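Local coordinates for protein Vng1086c (Halobacterium sp., PDB 2GF4), which is of unknown function but is a mostly helical protein of the uncharacterised UPF0058 family that binds a calcium ion, at residues A32-E35 and V39-S42; E8-M13 and F56-A61; D18-F23 and A64-D69. All blocks are in the same frame, centred on the assembly; numbering follows the deposited sequence.

Interaction 1 (A32-E35 and V39-S42); sequences AAYE and VEPS. With CA (calcium ion), chain C.
Tyr34, on a regular turn of helix 32-37, lies beside Val39 and Glu40 just after the helix, where the backbone has opened into an extended form and brings the carbonyl of Val39 close to the tyrosine. The bridge between the two backbones is water 1, which donates to Tyr34 O at 2.8 Å and accepts from Val39 N at the same length. That water also sits 3.4 Å above the centre of the Tyr34 ring, so the bridging water lies over one face of the ring. With CG anti to the backbone N (chi1 165°), the ring reaches across the gap. Its hydroxyl end arrives beside the loop: Tyr34 OH is 3.2 Å from Val39 O and 3.8 Å from Pro41 CD, with the proline crossing the tyrosine at a slant. The firm polar partner of OH is His10 NE2, to which it is hydrogen-bonded.

Glu40 takes the other job. Its chain runs straight beyond CG (chi2 -179°) and delivers Glu40 OE2 to the calcium ion at 2.3 Å, where Asp38 OD1 adds a second protein ligand. Waters 2, 3 and 4 complete the modelled shell, and here the helix takes part: Glu35 OE1, 4.1 Å from the ion, holds water 3 by a 3.0 Å hydrogen bond and also accepts from water 4, while Glu35 O accepts from water 2. Glu35 is thus a second-shell residue, and its OE2 has a long, weak ion pair with Lys17 NZ; the ion and this lysine probably offset the like charges of the two glutamates. The arrangement is a calcium site hung on the end of a short helix. Tyr34 inserts between helix 3-21, touching Val14 and Lys17, and helix 48-71, where it meets Ala54, Leu57 and Leu58; Val39 packs against Glu50 of that same helix.

Interaction 2 (E8-M13 and F56-A61); sequences ELHEQM and FLLGNA
The imidazole of His10 meets Leu58 through CD2, with Leu58 CD1 3.9 Å from His10 CD2 in an oblique approach; the two side chains cross at about a right angle. The same ring also meets the ring of His51, planes at about 65°, with His10 ND1 hydrogen-bonded to His51 ND1, and touches the side chains of Val39 and Pro41. Both ring nitrogens are satisfied, since NE2 is taken by the hydroxyl of Tyr34, so the buried imidazole is held at two corners and its rotation is fixed. CG stands anti to the backbone N (chi1 -169°), which brings CD2 of the ring within contact of Leu58.

The apolar work is shared by Met13, a selenomethionine, and Leu58. Each points toward the opposite helix, and the CA atoms of Met13 and Leu58, the nearest between the segments, are 6.7 Å apart. Leu58 CD1 presses on Met13 CB at 3.4 Å, tighter than ordinary van der Waals contact, and the same methyl touches both Met13 CB and His10 CD2. The selenomethionine chain bends at chi2 and chi3, and Met13 CE lies 3.5 Å from Gly59 N and 3.7 Å from Leu58 CB. The terminal methyl therefore rests on the Leu58-Gly59 backbone.

Short segments 8-13 and 56-61 run roughly the same way, their axes 10.3 Å apart at closest and crossing at 36°, as neighbours in a helical bundle. Helix 32-37 closes one flank, with Tyr34 touching Leu58. The second subunit lies against Met13 through Leu62 of that chain, so the contact belongs both to the subunit core and to the assembly.

Interaction 3 (D18-F23 and A64-D69); sequences DQFLGF and AAMSED
Phe20, whose ring meets Ala65 and Met66, has its own carbonyl engaged in the turn at Gly22-Phe23: Phe23 N donates to Phe20 O at 2.8 Å. Just before it, Gly22 N donates to Gln19 O at 3.0 Å and only weakly to Asp18 O. The motif is helix-on-helix packing in an all-helical fold, the C-terminal part of helix 3-21 lying against helix 48-71 well away from the calcium site.

Phe20 supplies the whole of the first segment's reach. Its CG stands anti to the backbone N (chi1 175°), which carries the ring straight across a 9.7 Å separation between Phe20 CA and Ala65 CA. Phe20 CZ touches Ala65 CB at 3.7 Å. Met66, a selenomethionine, slides past the phenylalanine in the opposite direction, its chain bent at chi2 and chi3. Val26 and Ala30, in the loop, pack on the same ring, while Asp69 OD2 makes a salt bridge with Lys52 of the second subunit.

Shortening Phe20 to an alanine would probably open a gap beside Ala65 and leave the Met66 methyl without the ring that it meets. As modelled, Met66 CE sits at the edge of the ring, close to its plane, 3.4 Å from Phe20 CE1.

From the N terminus, helix 3-21 comes first and carries one half of interaction 2 and, further along, one half of interaction 3. Next, helix 32-37 and the loop behind it close interaction 1, a small local loop of three intervening residues. Helix 48-71 then returns to meet helix 3-21, closing interaction 2 at 56-61 and interaction 3 at 64-69, so these two large loops cross and interaction 1 is nested inside both. Interactions 1 and 2 touch directly around His10, joining the calcium-binding loop to the helix pair. Interaction 3, centred about 16 Å from the centre of interaction 1, joins the same two helices further along.

Interaction 1 (A32-E35 and V39-S42)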
ATOM      1  N   ALA A  32     -10.476  -1.741 -10.237  1.00 27.02           N
ATOM      2  CA  ALA A  32     -10.109  -1.780 -11.633  1.00 29.98           C
ATOM      3  C   ALA A  32      -8.749  -2.343 -11.939  1.00 29.68           C
ATOM      4  O   ALA A  32      -8.571  -2.881 -13.031  1.00 29.19           O
ATOM      5  CB  ALA A  32     -10.257  -0.470 -12.209  1.00 31.54           C
ATOM      6  N   ALA A  33      -7.799  -2.263 -11.019  1.00 28.31           N
ATOM      7  CA  ALA A  33      -6.515  -2.876 -11.313  1.00 28.76           C
ATOM      8  C   ALA A  33      -6.623  -4.405 -11.257  1.00 28.20           C
ATOM      9  O   ALA A  33      -5.976  -5.073 -12.067  1.00 27.90           O
ATOM     10  CB  ALA A  33      -5.548  -2.437 -10.363  1.00 30.27           C
ATOM     11  N   TYR A  34      -7.381  -4.967 -10.311  1.00 27.12           N
ATOM     12  CA  TYR A  34      -7.529  -6.416 -10.270  1.00 25.27           C
ATOM     13  C   TYR A  34      -8.154  -6.876 -11.592  1.00 25.03           C
ATOM     14  O   TYR A  34      -7.693  -7.868 -12.135  1.00 24.84           O
ATOM     15  CB  TYR A  34      -8.428  -6.820  -9.111  1.00 23.41           C
ATOM     16  CG  TYR A  34      -8.928  -8.231  -9.185  1.00 23.87           C
ATOM     17  CD1 TYR A  34      -8.131  -9.297  -8.783  1.00 20.97           C
ATOM     18  CD2 TYR A  34     -10.222  -8.493  -9.610  1.00 22.80           C
ATOM     19  CE1 TYR A  34      -8.614 -10.564  -8.797  1.00 22.46           C
ATOM     20  CE2 TYR A  34     -10.705  -9.757  -9.636  1.00 22.16           C
ATOM     21  CZ  TYR A  34      -9.895 -10.776  -9.221  1.00 21.96           C
ATOM     22  OH  TYR A  34     -10.360 -12.053  -9.260  1.00 21.88           O
ATOM     23  N   GLU A  35      -9.161  -6.180 -12.123  1.00 26.34           N
ATOM     24  CA  GLU A  35      -9.774  -6.634 -13.374  1.00 29.15           C
ATOM     25  C   GLU A  35      -8.807  -6.570 -14.555  1.00 29.65           C
ATOM     26  O   GLU A  35      -8.933  -7.371 -15.474  1.00 29.88           O
ATOM     27  CB  GLU A  35     -11.031  -5.820 -13.648  1.00 29.73           C
ATOM     28  CG  GLU A  35     -12.018  -5.812 -12.477  1.00 34.20           C
ATOM     29  CD  GLU A  35     -12.821  -7.081 -12.376  1.00 36.45           C
ATOM     30  OE1 GLU A  35     -12.806  -7.864 -13.345  1.00 38.24           O
ATOM     31  OE2 GLU A  35     -13.498  -7.325 -11.349  1.00 35.62           O
ATOM     32  N   VAL A  39      -7.065 -12.369 -13.787  1.00 23.93           N
ATOM     33  CA  VAL A  39      -6.714 -13.647 -13.168  1.00 21.52           C
ATOM     34  C   VAL A  39      -7.842 -13.868 -12.172  1.00 22.25           C
ATOM     35  O   VAL A  39      -8.019 -13.087 -11.218  1.00 24.09           O
ATOM     36  CB  VAL A  39      -5.394 -13.614 -12.444  1.00 23.72           C
ATOM     37  CG1 VAL A  39      -5.237 -14.872 -11.645  1.00 20.02           C
ATOM     38  CG2 VAL A  39      -4.301 -13.559 -13.460  1.00 22.64           C
ATOM     39  N   GLU A  40      -8.572 -14.950 -12.349  1.00 21.38           N
ATOM     40  CA  GLU A  40      -9.720 -15.172 -11.506  1.00 20.04           C
ATOM     41  C   GLU A  40      -9.669 -16.490 -10.755  1.00 20.88           C
ATOM     42  O   GLU A  40      -8.898 -17.395 -11.070  1.00 21.14           O
ATOM     43  CB  GLU A  40     -10.961 -15.010 -12.391  1.00 20.20           C
ATOM     44  CG  GLU A  40     -10.952 -13.665 -13.164  1.00 19.62           C
ATOM     45  CD  GLU A  40     -12.170 -13.486 -14.022  1.00 21.10           C
ATOM     46  OE1 GLU A  40     -13.175 -14.201 -13.823  1.00 20.98           O
ATOM     47  OE2 GLU A  40     -12.167 -12.613 -14.900  1.00 19.10           O
ATOM     48  N   PRO A  41     -10.481 -16.610  -9.737  1.00 20.72           N
ATOM     49  CA  PRO A  41     -10.484 -17.846  -8.966  1.00 22.47           C
ATOM     50  C   PRO A  41     -10.694 -19.115  -9.756  1.00 24.94           C
ATOM     51  O   PRO A  41     -10.109 -20.153  -9.414  1.00 26.51           O
ATOM     52  CB  PRO A  41     -11.585 -17.615  -7.956  1.00 22.42           C
ATOM     53  CG  PRO A  41     -11.672 -16.200  -7.878  1.00 20.48           C
ATOM     54  CD  PRO A  41     -11.447 -15.647  -9.202  1.00 19.94           C
ATOM     55  N   SER A  42     -11.506 -19.036 -10.804  1.00 24.38           N
ATOM     56  CA  SER A  42     -11.808 -20.216 -11.608  1.00 24.21           C
ATOM     57  C   SER A  42     -10.648 -20.581 -12.506  1.00 24.46           C
ATOM     58  O   SER A  42     -10.626 -21.692 -13.056  1.00 24.42           O
ATOM     59  CB  SER A  42     -13.068 -19.965 -12.436  1.00 24.14           C
ATOM     60  OG  SER A  42     -12.816 -18.963 -13.424  1.00 23.75           O
TER
HETATM   61 CA    CA C 202     -11.678 -10.678 -16.083  1.00 22.41          CA
HETATM   62  O   HOH W   1      -8.625 -10.465 -12.427  1.00 26.18           O
HETATM   63  O   HOH W   2     -10.389  -8.701 -16.966  1.00 22.17           O
HETATM   64  O   HOH W   3     -10.744 -10.029 -13.824  1.00 24.68           O
HETATM   65  O   HOH W   4     -13.701  -9.159 -15.335  1.00 20.63           O

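Interaction 2 (E8-M13 and F56-A61)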
ATOM      1  N   GLU A   8      -8.285 -20.875  -2.735  1.00 30.29           N
ATOM      2  CA  GLU A   8      -9.360 -20.655  -1.773  1.00 35.19           C
ATOM      3  C   GLU A   8      -9.294 -19.231  -1.232  1.00 31.38           C
ATOM      4  O   GLU A   8     -10.340 -18.624  -0.996  1.00 27.86           O
ATOM      5  CB  GLU A   8      -9.263 -21.696  -0.651  1.00 45.60           C
ATOM      6  CG  GLU A   8      -9.730 -23.082  -1.136  1.00 63.63           C
ATOM      7  CD  GLU A   8      -9.505 -24.200  -0.127  1.00 73.47           C
ATOM      8  OE1 GLU A   8     -10.361 -24.405   0.758  1.00 79.88           O
ATOM      9  OE2 GLU A   8      -8.466 -24.889  -0.215  1.00 79.29           O
ATOM     10  N   LEU A   9      -8.091 -18.693  -1.050  1.00 25.53           N
ATOM     11  CA  LEU A   9      -7.951 -17.325  -0.549  1.00 22.04           C
ATOM     12  C   LEU A   9      -8.472 -16.383  -1.629  1.00 18.58           C
ATOM     13  O   LEU A   9      -9.235 -15.463  -1.320  1.00 20.12           O
ATOM     14  CB  LEU A   9      -6.480 -17.049  -0.249  1.00 17.68           C
ATOM     15  CG  LEU A   9      -6.153 -15.677   0.348  1.00 19.63           C
ATOM     16  CD1 LEU A   9      -6.838 -15.526   1.652  1.00 20.36           C
ATOM     17  CD2 LEU A   9      -4.690 -15.545   0.543  1.00 20.19           C
ATOM     18  N   HIS A  10      -8.051 -16.577  -2.874  1.00 18.11           N
ATOM     19  CA  HIS A  10      -8.528 -15.753  -3.972  1.00 18.46           C
ATOM     20  C   HIS A  10     -10.086 -15.841  -4.047  1.00 20.85           C
ATOM     21  O   HIS A  10     -10.731 -14.794  -4.147  1.00 19.89           O
ATOM     22  CB  HIS A  10      -7.862 -16.236  -5.247  1.00 17.79           C
ATOM     23  CG  HIS A  10      -8.053 -15.334  -6.425  1.00 18.29           C
ATOM     24  ND1 HIS A  10      -7.501 -15.595  -7.660  1.00 18.42           N
ATOM     25  CD2 HIS A  10      -8.763 -14.190  -6.567  1.00 15.88           C
ATOM     26  CE1 HIS A  10      -7.873 -14.660  -8.506  1.00 14.89           C
ATOM     27  NE2 HIS A  10      -8.633 -13.795  -7.870  1.00 18.02           N
ATOM     28  N   GLU A  11     -10.685 -17.042  -3.948  1.00 22.58           N
ATOM     29  CA  GLU A  11     -12.156 -17.188  -4.012  1.00 26.41           C
ATOM     30  C   GLU A  11     -12.817 -16.336  -2.953  1.00 25.03           C
ATOM     31  O   GLU A  11     -13.776 -15.626  -3.263  1.00 23.03           O
ATOM     32  CB  GLU A  11     -12.557 -18.648  -3.784  1.00 31.77           C
ATOM     33  CG  GLU A  11     -13.798 -19.097  -4.558  1.00 43.88           C
ATOM     34  CD  GLU A  11     -13.580 -20.467  -5.194  1.00 52.42           C
ATOM     35  OE1 GLU A  11     -13.805 -20.632  -6.415  1.00 55.30           O
ATOM     36  OE2 GLU A  11     -13.167 -21.391  -4.454  1.00 55.59           O
ATOM     37  N   GLN A  12     -12.327 -16.398  -1.713  1.00 23.08           N
ATOM     38  CA  GLN A  12     -12.938 -15.612  -0.653  1.00 23.96           C
ATOM     39  C   GLN A  12     -12.730 -14.103  -0.837  1.00 23.63           C
ATOM     40  O   GLN A  12     -13.651 -13.336  -0.541  1.00 21.74           O
ATOM     41  CB  GLN A  12     -12.414 -16.078   0.708  1.00 26.20           C
ATOM     42  CG  GLN A  12     -12.950 -17.455   1.129  1.00 30.16           C
ATOM     43  CD  GLN A  12     -14.468 -17.555   1.097  1.00 32.01           C
ATOM     44  OE1 GLN A  12     -15.183 -16.601   1.388  1.00 33.78           O
ATOM     45  NE2 GLN A  12     -14.951 -18.739   0.782  1.00 33.57           N
HETATM   46  N   MSE A  13     -11.566 -13.666  -1.316  1.00 22.11           N
HETATM   47  CA  MSE A  13     -11.354 -12.234  -1.525  1.00 21.90           C
HETATM   48  C   MSE A  13     -12.299 -11.758  -2.610  1.00 21.80           C
HETATM   49  O   MSE A  13     -12.644 -10.569  -2.632  1.00 19.69           O
HETATM   50  CB  MSE A  13      -9.917 -11.968  -1.932  1.00 23.03           C
HETATM   51  CG  MSE A  13      -9.002 -11.998  -0.697  1.00 24.70           C
HETATM   52 SE   MSE A  13      -9.518 -10.575   0.676  1.00 37.21          SE
HETATM   53  CE  MSE A  13      -9.111  -8.799  -0.301  1.00 28.07           C
ATOM     54  N   PHE A  56      -3.079  -9.868  -4.047  1.00 24.03           N
ATOM     55  CA  PHE A  56      -2.425  -8.595  -3.732  1.00 25.09           C
ATOM     56  C   PHE A  56      -3.298  -7.438  -4.231  1.00 24.83           C
ATOM     57  O   PHE A  56      -3.599  -6.514  -3.474  1.00 25.24           O
ATOM     58  CB  PHE A  56      -1.085  -8.548  -4.459  1.00 25.06           C
ATOM     59  CG  PHE A  56      -0.354  -7.272  -4.261  1.00 28.31           C
ATOM     60  CD1 PHE A  56      -0.519  -6.210  -5.132  1.00 29.77           C
ATOM     61  CD2 PHE A  56       0.550  -7.146  -3.225  1.00 29.41           C
ATOM     62  CE1 PHE A  56       0.169  -5.043  -4.934  1.00 29.85           C
ATOM     63  CE2 PHE A  56       1.232  -5.979  -3.032  1.00 30.21           C
ATOM     64  CZ  PHE A  56       1.056  -4.937  -3.890  1.00 30.02           C
ATOM     65  N   LEU A  57      -3.704  -7.472  -5.498  1.00 24.01           N
ATOM     66  CA  LEU A  57      -4.515  -6.387  -6.026  1.00 24.33           C
ATOM     67  C   LEU A  57      -5.833  -6.193  -5.300  1.00 25.70           C
ATOM     68  O   LEU A  57      -6.307  -5.054  -5.187  1.00 23.12           O
ATOM     69  CB  LEU A  57      -4.755  -6.623  -7.506  1.00 24.31           C
ATOM     70  CG  LEU A  57      -3.473  -6.382  -8.314  1.00 28.72           C
ATOM     71  CD1 LEU A  57      -3.732  -6.838  -9.710  1.00 27.08           C
ATOM     72  CD2 LEU A  57      -3.068  -4.909  -8.289  1.00 27.35           C
ATOM     73  N   LEU A  58      -6.429  -7.292  -4.826  1.00 25.65           N
ATOM     74  CA  LEU A  58      -7.710  -7.230  -4.104  1.00 26.95           C
ATOM     75  C   LEU A  58      -7.522  -6.625  -2.722  1.00 27.37           C
ATOM     76  O   LEU A  58      -8.305  -5.757  -2.327  1.00 27.32           O
ATOM     77  CB  LEU A  58      -8.303  -8.631  -3.952  1.00 26.57           C
ATOM     78  CG  LEU A  58      -8.823  -9.241  -5.251  1.00 25.69           C
ATOM     79  CD1 LEU A  58      -9.329 -10.609  -5.007  1.00 27.64           C
ATOM     80  CD2 LEU A  58      -9.915  -8.414  -5.767  1.00 26.31           C
ATOM     81  N   GLY A  59      -6.522  -7.109  -1.978  1.00 27.44           N
ATOM     82  CA  GLY A  59      -6.257  -6.562  -0.648  1.00 28.17           C
ATOM     83  C   GLY A  59      -5.926  -5.089  -0.760  1.00 27.28           C
ATOM     84  O   GLY A  59      -6.472  -4.259  -0.045  1.00 28.61           O
ATOM     85  N   ASN A  60      -5.006  -4.770  -1.646  1.00 29.52           N
ATOM     86  CA  ASN A  60      -4.623  -3.412  -1.864  1.00 29.80           C
ATOM     87  C   ASN A  60      -5.792  -2.542  -2.197  1.00 27.12           C
ATOM     88  O   ASN A  60      -5.919  -1.431  -1.690  1.00 24.16           O
ATOM     89  CB  ASN A  60      -3.716  -3.393  -3.012  1.00 35.15           C
ATOM     90  CG  ASN A  60      -2.606  -2.539  -2.777  1.00 42.08           C
ATOM     91  OD1 ASN A  60      -2.520  -1.456  -3.326  1.00 47.51           O
ATOM     92  ND2 ASN A  60      -1.727  -2.977  -1.903  1.00 47.04           N
ATOM     93  N   ALA A  61      -6.638  -3.017  -3.094  1.00 24.75           N
ATOM     94  CA  ALA A  61      -7.754  -2.195  -3.487  1.00 25.81           C
ATOM     95  C   ALA A  61      -8.760  -1.990  -2.391  1.00 26.48           C
ATOM     96  O   ALA A  61      -9.369  -0.922  -2.320  1.00 24.38           O
ATOM     97  CB  ALA A  61      -8.403  -2.788  -4.636  1.00 26.98           C
TER

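Interaction 3 (D18-F23 and A64-D69)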
ATOM      1  N   ASP A  18     -17.322  -8.708  -3.997  1.00 27.63           N
ATOM      2  CA  ASP A  18     -18.729  -8.647  -4.357  1.00 29.74           C
ATOM      3  C   ASP A  18     -19.534  -8.056  -3.229  1.00 30.59           C
ATOM      4  O   ASP A  18     -20.436  -7.259  -3.490  1.00 30.23           O
ATOM      5  CB  ASP A  18     -19.188 -10.022  -4.793  1.00 31.54           C
ATOM      6  CG  ASP A  18     -18.594 -10.395  -6.150  1.00 32.36           C
ATOM      7  OD1 ASP A  18     -18.262  -9.490  -6.949  1.00 34.10           O
ATOM      8  OD2 ASP A  18     -18.453 -11.580  -6.459  1.00 36.69           O
ATOM      9  N   GLN A  19     -19.205  -8.426  -1.989  1.00 30.39           N
ATOM     10  CA  GLN A  19     -19.838  -7.891  -0.783  1.00 29.51           C
ATOM     11  C   GLN A  19     -19.708  -6.353  -0.823  1.00 29.47           C
ATOM     12  O   GLN A  19     -20.717  -5.656  -0.716  1.00 29.10           O
ATOM     13  CB  GLN A  19     -19.085  -8.420   0.431  1.00 29.60           C
ATOM     14  CG  GLN A  19     -19.787  -8.093   1.702  1.00 30.19           C
ATOM     15  CD  GLN A  19     -19.053  -8.546   2.938  1.00 30.85           C
ATOM     16  OE1 GLN A  19     -17.939  -9.071   2.882  1.00 26.86           O
ATOM     17  NE2 GLN A  19     -19.687  -8.326   4.066  1.00 27.94           N
ATOM     18  N   PHE A  20     -18.475  -5.834  -0.967  1.00 29.24           N
ATOM     19  CA  PHE A  20     -18.213  -4.392  -1.013  1.00 29.15           C
ATOM     20  C   PHE A  20     -19.013  -3.691  -2.121  1.00 29.56           C
ATOM     21  O   PHE A  20     -19.633  -2.662  -1.847  1.00 28.35           O
ATOM     22  CB  PHE A  20     -16.709  -4.158  -1.235  1.00 26.86           C
ATOM     23  CG  PHE A  20     -16.319  -2.717  -1.422  1.00 28.82           C
ATOM     24  CD1 PHE A  20     -15.965  -1.913  -0.347  1.00 28.89           C
ATOM     25  CD2 PHE A  20     -16.271  -2.170  -2.695  1.00 29.61           C
ATOM     26  CE1 PHE A  20     -15.557  -0.601  -0.561  1.00 29.38           C
ATOM     27  CE2 PHE A  20     -15.864  -0.865  -2.895  1.00 28.35           C
ATOM     28  CZ  PHE A  20     -15.511  -0.086  -1.833  1.00 29.41           C
ATOM     29  N   LEU A  21     -19.020  -4.248  -3.337  1.00 29.58           N
ATOM     30  CA  LEU A  21     -19.731  -3.613  -4.439  1.00 31.42           C
ATOM     31  C   LEU A  21     -21.209  -3.581  -4.183  1.00 33.81           C
ATOM     32  O   LEU A  21     -21.929  -2.807  -4.809  1.00 36.52           O
ATOM     33  CB  LEU A  21     -19.395  -4.314  -5.747  1.00 30.00           C
ATOM     34  CG  LEU A  21     -17.930  -4.108  -6.171  1.00 27.88           C
ATOM     35  CD1 LEU A  21     -17.723  -5.055  -7.280  1.00 26.60           C
ATOM     36  CD2 LEU A  21     -17.604  -2.689  -6.621  1.00 24.84           C
ATOM     37  N   GLY A  22     -21.665  -4.414  -3.251  1.00 36.23           N
ATOM     38  CA  GLY A  22     -23.070  -4.389  -2.907  1.00 36.43           C
ATOM     39  C   GLY A  22     -23.373  -3.286  -1.888  1.00 36.82           C
ATOM     40  O   GLY A  22     -24.548  -3.054  -1.600  1.00 38.78           O
ATOM     41  N   PHE A  23     -22.390  -2.571  -1.360  1.00 37.42           N
ATOM     42  CA  PHE A  23     -22.739  -1.561  -0.365  1.00 38.27           C
ATOM     43  C   PHE A  23     -23.308  -0.263  -0.912  1.00 40.71           C
ATOM     44  O   PHE A  23     -23.343  -0.006  -2.116  1.00 40.26           O
ATOM     45  CB  PHE A  23     -21.534  -1.247   0.520  1.00 34.37           C
ATOM     46  CG  PHE A  23     -21.091  -2.391   1.384  1.00 31.82           C
ATOM     47  CD1 PHE A  23     -21.975  -3.394   1.763  1.00 32.02           C
ATOM     48  CD2 PHE A  23     -19.800  -2.451   1.846  1.00 31.02           C
ATOM     49  CE1 PHE A  23     -21.541  -4.434   2.566  1.00 31.75           C
ATOM     50  CE2 PHE A  23     -19.382  -3.484   2.638  1.00 30.83           C
ATOM     51  CZ  PHE A  23     -20.248  -4.468   3.004  1.00 30.19           C
ATOM     52  N   ALA A  64      -7.279   0.739  -0.275  1.00 29.06           N
ATOM     53  CA  ALA A  64      -7.368   2.053  -0.915  1.00 30.07           C
ATOM     54  C   ALA A  64      -8.806   2.578  -0.851  1.00 30.50           C
ATOM     55  O   ALA A  64      -8.999   3.779  -0.701  1.00 32.42           O
ATOM     56  CB  ALA A  64      -6.952   1.948  -2.335  1.00 30.61           C
ATOM     57  N   ALA A  65      -9.811   1.721  -0.991  1.00 28.24           N
ATOM     58  CA  ALA A  65     -11.176   2.215  -0.904  1.00 26.43           C
ATOM     59  C   ALA A  65     -11.503   2.704   0.516  1.00 25.55           C
ATOM     60  O   ALA A  65     -12.284   3.636   0.668  1.00 25.85           O
ATOM     61  CB  ALA A  65     -12.097   1.144  -1.293  1.00 23.72           C
HETATM   62  N   MSE A  66     -10.949   2.074   1.551  1.00 26.14           N
HETATM   63  CA  MSE A  66     -11.198   2.549   2.915  1.00 25.01           C
HETATM   64  C   MSE A  66     -10.535   3.894   3.083  1.00 24.88           C
HETATM   65  O   MSE A  66     -11.064   4.763   3.765  1.00 24.69           O
HETATM   66  CB  MSE A  66     -10.537   1.647   3.909  1.00 25.56           C
HETATM   67  CG  MSE A  66     -11.104   0.258   3.858  1.00 26.52           C
HETATM   68 SE   MSE A  66     -13.142   0.146   4.236  1.00 37.91          SE
HETATM   69  CE  MSE A  66     -14.016  -0.244   2.422  1.00 27.01           C
ATOM     70  N   SER A  67      -9.337   4.030   2.545  1.00 26.24           N
ATOM     71  CA  SER A  67      -8.608   5.273   2.648  1.00 29.96           C
ATOM     72  C   SER A  67      -9.365   6.421   1.981  1.00 30.40           C
ATOM     73  O   SER A  67      -9.471   7.506   2.565  1.00 27.35           O
ATOM     74  CB  SER A  67      -7.283   5.109   1.961  1.00 32.72           C
ATOM     75  OG  SER A  67      -6.465   6.207   2.301  1.00 38.92           O
ATOM     76  N   GLU A  68      -9.868   6.187   0.758  1.00 28.59           N
ATOM     77  CA  GLU A  68     -10.599   7.223   0.019  1.00 29.74           C
ATOM     78  C   GLU A  68     -11.855   7.590   0.752  1.00 28.99           C
ATOM     79  O   GLU A  68     -12.222   8.762   0.810  1.00 28.22           O
ATOM     80  CB  GLU A  68     -10.994   6.741  -1.379  1.00 28.06           C
ATOM     81  CG  GLU A  68      -9.865   6.693  -2.393  1.00 29.01           C
ATOM     82  CD  GLU A  68      -9.100   7.978  -2.468  1.00 28.22           C
ATOM     83  OE1 GLU A  68      -9.717   9.069  -2.503  1.00 28.71           O
ATOM     84  OE2 GLU A  68      -7.850   7.916  -2.502  1.00 27.90           O
ATOM     85  N   ASP A  69     -12.542   6.598   1.283  1.00 29.45           N
ATOM     86  CA  ASP A  69     -13.749   6.889   1.995  1.00 29.99           C
ATOM     87  C   ASP A  69     -13.452   7.747   3.233  1.00 29.65           C
ATOM     88  O   ASP A  69     -14.232   8.646   3.541  1.00 30.92           O
ATOM     89  CB  ASP A  69     -14.392   5.596   2.382  1.00 32.15           C
ATOM     90  CG  ASP A  69     -15.630   5.805   3.151  1.00 35.12           C
ATOM     91  OD1 ASP A  69     -16.664   5.262   2.773  1.00 37.33           O
ATOM     92  OD2 ASP A  69     -15.591   6.546   4.150  1.00 38.36           O
TER